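Local coordinates for protein glycosyl hydrolase family 88 (PDB 3WIW) that probably hydrolyses the unsaturated glucuronyl residue from the non-reducing end of oligosaccharides that lyases release from heparin, at residues I173-Y183 and W194-T205. Numbering follows the deposited sequence.
Sequences IDNLMNLEYLY and WFDAAKTHAVTT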
# COMPACT_ATOMS: atom_id res chain seq x y z
N ILE A 173 -7.60 6.64 -6.78
CA ILE A 173 -6.16 6.74 -6.84
C ILE A 173 -5.50 5.44 -6.32
O ILE A 173 -4.42 5.03 -6.82
CB ILE A 173 -5.67 8.01 -6.07
CG1 ILE A 173 -4.22 8.33 -6.41
CG2 ILE A 173 -5.83 7.86 -4.54
CD1 ILE A 173 -4.00 8.89 -7.83
N ASP A 174 -6.13 4.80 -5.32
CA ASP A 174 -5.60 3.56 -4.73
C ASP A 174 -5.40 2.46 -5.79
O ASP A 174 -4.58 1.55 -5.61
CB ASP A 174 -6.52 2.99 -3.64
CG ASP A 174 -7.25 4.05 -2.79
OD1 ASP A 174 -7.76 5.07 -3.32
OD2 ASP A 174 -7.40 3.78 -1.58
N ASN A 175 -6.16 2.54 -6.88
CA ASN A 175 -6.12 1.53 -7.96
C ASN A 175 -4.71 1.47 -8.58
O ASN A 175 -4.34 0.43 -9.13
CB ASN A 175 -7.22 1.87 -8.99
CG ASN A 175 -7.71 0.67 -9.84
OD1 ASN A 175 -8.91 0.61 -10.14
ND2 ASN A 175 -6.81 -0.23 -10.25
N LEU A 176 -3.92 2.55 -8.49
CA LEU A 176 -2.53 2.47 -8.96
C LEU A 176 -1.78 1.31 -8.31
O LEU A 176 -0.92 0.68 -8.94
CB LEU A 176 -1.76 3.78 -8.73
CG LEU A 176 -2.21 4.95 -9.61
CD1 LEU A 176 -1.68 6.24 -8.98
CD2 LEU A 176 -1.72 4.80 -11.05
N MET A 177 -2.05 1.06 -7.03
CA MET A 177 -1.30 0.03 -6.30
C MET A 177 -1.58 -1.34 -6.86
O MET A 177 -0.70 -2.20 -6.87
CB MET A 177 -1.66 0.09 -4.81
CG MET A 177 -1.33 1.44 -4.17
SD MET A 177 0.43 1.79 -4.10
CE MET A 177 0.94 0.52 -2.94
N ASN A 178 -2.83 -1.55 -7.30
CA ASN A 178 -3.27 -2.82 -7.85
C ASN A 178 -2.68 -3.12 -9.23
O ASN A 178 -2.78 -4.24 -9.71
CB ASN A 178 -4.79 -2.85 -7.83
CG ASN A 178 -5.32 -3.00 -6.43
OD1 ASN A 178 -4.97 -3.95 -5.74
ND2 ASN A 178 -6.16 -2.06 -6.00
N LEU A 179 -2.05 -2.14 -9.87
CA LEU A 179 -1.38 -2.36 -11.15
C LEU A 179 -0.16 -3.28 -11.03
O LEU A 179 0.17 -3.97 -12.00
CB LEU A 179 -0.97 -1.04 -11.80
CG LEU A 179 -2.10 -0.04 -12.01
CD1 LEU A 179 -1.55 1.17 -12.74
CD2 LEU A 179 -3.30 -0.67 -12.73
N GLU A 180 0.48 -3.30 -9.86
CA GLU A 180 1.72 -4.06 -9.70
C GLU A 180 1.46 -5.54 -10.05
O GLU A 180 2.25 -6.20 -10.75
CB GLU A 180 2.28 -3.92 -8.29
CG GLU A 180 3.69 -4.52 -8.21
CD GLU A 180 4.33 -4.40 -6.86
OE1 GLU A 180 5.36 -5.07 -6.64
OE2 GLU A 180 3.86 -3.60 -6.04
N TYR A 181 0.34 -6.05 -9.54
CA TYR A 181 -0.12 -7.40 -9.82
C TYR A 181 -0.17 -7.68 -11.32
O TYR A 181 0.34 -8.71 -11.80
CB TYR A 181 -1.49 -7.57 -9.20
CG TYR A 181 -2.07 -8.99 -9.19
CD1 TYR A 181 -1.34 -10.13 -9.54
CD2 TYR A 181 -3.40 -9.16 -8.78
CE1 TYR A 181 -1.95 -11.41 -9.48
CE2 TYR A 181 -4.00 -10.39 -8.70
CZ TYR A 181 -3.28 -11.51 -9.05
OH TYR A 181 -3.91 -12.72 -8.95
N LEU A 182 -0.76 -6.76 -12.10
CA LEU A 182 -0.88 -6.97 -13.54
C LEU A 182 0.44 -6.83 -14.28
O LEU A 182 0.65 -7.53 -15.27
CB LEU A 182 -1.90 -6.02 -14.15
CG LEU A 182 -3.37 -6.34 -13.97
CD1 LEU A 182 -4.20 -5.37 -14.79
CD2 LEU A 182 -3.65 -7.77 -14.39
N TYR A 183 1.31 -5.89 -13.88
CA TYR A 183 2.62 -5.84 -14.53
C TYR A 183 3.35 -7.17 -14.37
O TYR A 183 3.90 -7.73 -15.33
CB TYR A 183 3.50 -4.74 -13.94
CG TYR A 183 3.07 -3.31 -14.19
CD1 TYR A 183 2.80 -2.82 -15.47
CD2 TYR A 183 3.00 -2.40 -13.12
CE1 TYR A 183 2.44 -1.50 -15.66
CE2 TYR A 183 2.64 -1.08 -13.31
CZ TYR A 183 2.37 -0.63 -14.58
OH TYR A 183 2.04 0.69 -14.77
N TRP A 194 -2.33 -7.78 -20.59
CA TRP A 194 -2.46 -7.50 -19.15
C TRP A 194 -1.47 -6.43 -18.74
O TRP A 194 -1.81 -5.48 -18.02
CB TRP A 194 -2.20 -8.76 -18.31
CG TRP A 194 -3.23 -9.86 -18.44
CD1 TRP A 194 -4.37 -9.86 -19.21
CD2 TRP A 194 -3.20 -11.13 -17.77
NE1 TRP A 194 -5.05 -11.05 -19.06
CE2 TRP A 194 -4.36 -11.84 -18.17
CE3 TRP A 194 -2.32 -11.72 -16.86
CZ2 TRP A 194 -4.65 -13.14 -17.70
CZ3 TRP A 194 -2.60 -13.01 -16.40
CH2 TRP A 194 -3.75 -13.70 -16.81
N PHE A 195 -0.22 -6.59 -19.17
CA PHE A 195 0.83 -5.62 -18.86
C PHE A 195 0.47 -4.25 -19.46
O PHE A 195 0.55 -3.23 -18.76
CB PHE A 195 2.17 -6.13 -19.40
CG PHE A 195 3.33 -5.23 -19.13
CD1 PHE A 195 3.61 -4.15 -19.96
CD2 PHE A 195 4.14 -5.45 -18.03
CE1 PHE A 195 4.69 -3.31 -19.70
CE2 PHE A 195 5.21 -4.62 -17.75
CZ PHE A 195 5.48 -3.55 -18.59
N ASP A 196 0.05 -4.25 -20.72
CA ASP A 196 -0.29 -3.01 -21.41
C ASP A 196 -1.49 -2.32 -20.77
O ASP A 196 -1.54 -1.09 -20.71
CB ASP A 196 -0.57 -3.26 -22.90
CG ASP A 196 0.64 -3.81 -23.66
OD1 ASP A 196 1.78 -3.69 -23.17
OD2 ASP A 196 0.43 -4.36 -24.76
N ALA A 197 -2.44 -3.10 -20.27
CA ALA A 197 -3.61 -2.53 -19.61
C ALA A 197 -3.19 -1.78 -18.34
O ALA A 197 -3.68 -0.69 -18.07
CB ALA A 197 -4.62 -3.61 -19.27
N ALA A 198 -2.29 -2.37 -17.56
CA ALA A 198 -1.81 -1.74 -16.35
C ALA A 198 -1.12 -0.43 -16.73
O ALA A 198 -1.36 0.62 -16.11
CB ALA A 198 -0.85 -2.68 -15.64
N LYS A 199 -0.28 -0.47 -17.76
CA LYS A 199 0.46 0.72 -18.14
C LYS A 199 -0.51 1.80 -18.63
O LYS A 199 -0.39 2.97 -18.26
CB LYS A 199 1.50 0.40 -19.22
CG LYS A 199 2.33 1.64 -19.54
CD LYS A 199 3.46 1.36 -20.52
CE LYS A 199 4.34 2.62 -20.59
NZ LYS A 199 5.45 2.44 -21.56
N THR A 200 -1.50 1.41 -19.41
CA THR A 200 -2.53 2.36 -19.87
C THR A 200 -3.27 3.00 -18.69
O THR A 200 -3.49 4.22 -18.67
CB THR A 200 -3.51 1.70 -20.83
OG1 THR A 200 -2.80 1.25 -21.98
CG2 THR A 200 -4.60 2.69 -21.27
N HIS A 201 -3.65 2.20 -17.70
CA HIS A 201 -4.30 2.74 -16.51
C HIS A 201 -3.43 3.82 -15.86
O HIS A 201 -3.92 4.89 -15.48
CB HIS A 201 -4.60 1.61 -15.52
CG HIS A 201 -5.32 2.06 -14.30
ND1 HIS A 201 -6.63 1.69 -14.04
CD2 HIS A 201 -4.96 2.88 -13.28
CE1 HIS A 201 -7.03 2.25 -12.92
NE2 HIS A 201 -6.03 2.97 -12.43
N ALA A 202 -2.13 3.55 -15.72
CA ALA A 202 -1.22 4.51 -15.12
C ALA A 202 -1.15 5.80 -15.95
O ALA A 202 -1.08 6.90 -15.37
CB ALA A 202 0.18 3.90 -14.94
N VAL A 203 -1.12 5.68 -17.27
CA VAL A 203 -1.09 6.87 -18.13
C VAL A 203 -2.39 7.68 -18.02
O VAL A 203 -2.35 8.91 -17.82
CB VAL A 203 -0.78 6.49 -19.60
CG1 VAL A 203 -0.91 7.71 -20.49
CG2 VAL A 203 0.63 5.90 -19.70
N THR A 204 -3.54 7.01 -18.09
CA THR A 204 -4.83 7.68 -17.97
C THR A 204 -4.93 8.41 -16.61
O THR A 204 -5.36 9.56 -16.53
CB THR A 204 -5.93 6.63 -18.08
OG1 THR A 204 -5.81 5.96 -19.34
CG2 THR A 204 -7.33 7.26 -17.96
N THR A 205 -4.51 7.74 -15.54
CA THR A 205 -4.58 8.29 -14.20
C THR A 205 -3.63 9.46 -14.06
O THR A 205 -3.92 10.44 -13.35
CB THR A 205 -4.28 7.17 -13.20
OG1 THR A 205 -5.32 6.19 -13.29
CG2 THR A 205 -4.22 7.71 -11.77
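Y183 lies across A198, near the end where segments 173-183 and 194-205 come closest, at Y183 and F195. The CB of A198 sits over one face of the Y183 ring, 3.9 Å from its centroid, in a CH-pi contact. The ring is a knob in the hole formed by F195, A198, K199 and A202. With CG of Y183 anti to its carbonyl carbon (chi1 -67°), the ring turns along the partner helix, and Y183 OH comes to 3.7 Å from A202 CB. That OH is hydrogen-bonded to S258 of helix 245-262. Cutting Y183 back to an alanine removes the ring, which would probably open a gap over A198 and leave the S258 hydroxyl without this partner. L179 packs on the next turn. Its CD2 covers a face of the H201 imidazole, 4.1 Å from the ring centroid. Its CD1 comes to 3.4 Å from A198 O. H201 ND1 is held by the backbone N of I159. L182 CB adds a contact of 3.8 Å with A198 CB.

The two segments run antiparallel, at 159°, as neighbours in sequence joined by a short connection. Such helical hairpins are the building unit of the alpha6/alpha6-barrel. Segment 173-183 also holds D174, the predicted proton donor, whose carboxylate takes no part in this contact and is hydrogen-bonded through OD1 to H218.

Towards T205 the helices diverge, and the packing is looser. L176 and T205 meet tip to tip, CD2 to CG2 at 3.9 Å. T205 OG1 is turned back to H201 O, which also accepts from T205 N on the opposite face of its carbonyl plane. The more solvent-accessible side lies at F195 and K199. The edge of Y183 points at the face of F195, with planes at 60°. K187 makes a cation-pi contact with F195, and K199 extends to a salt bridge with D264.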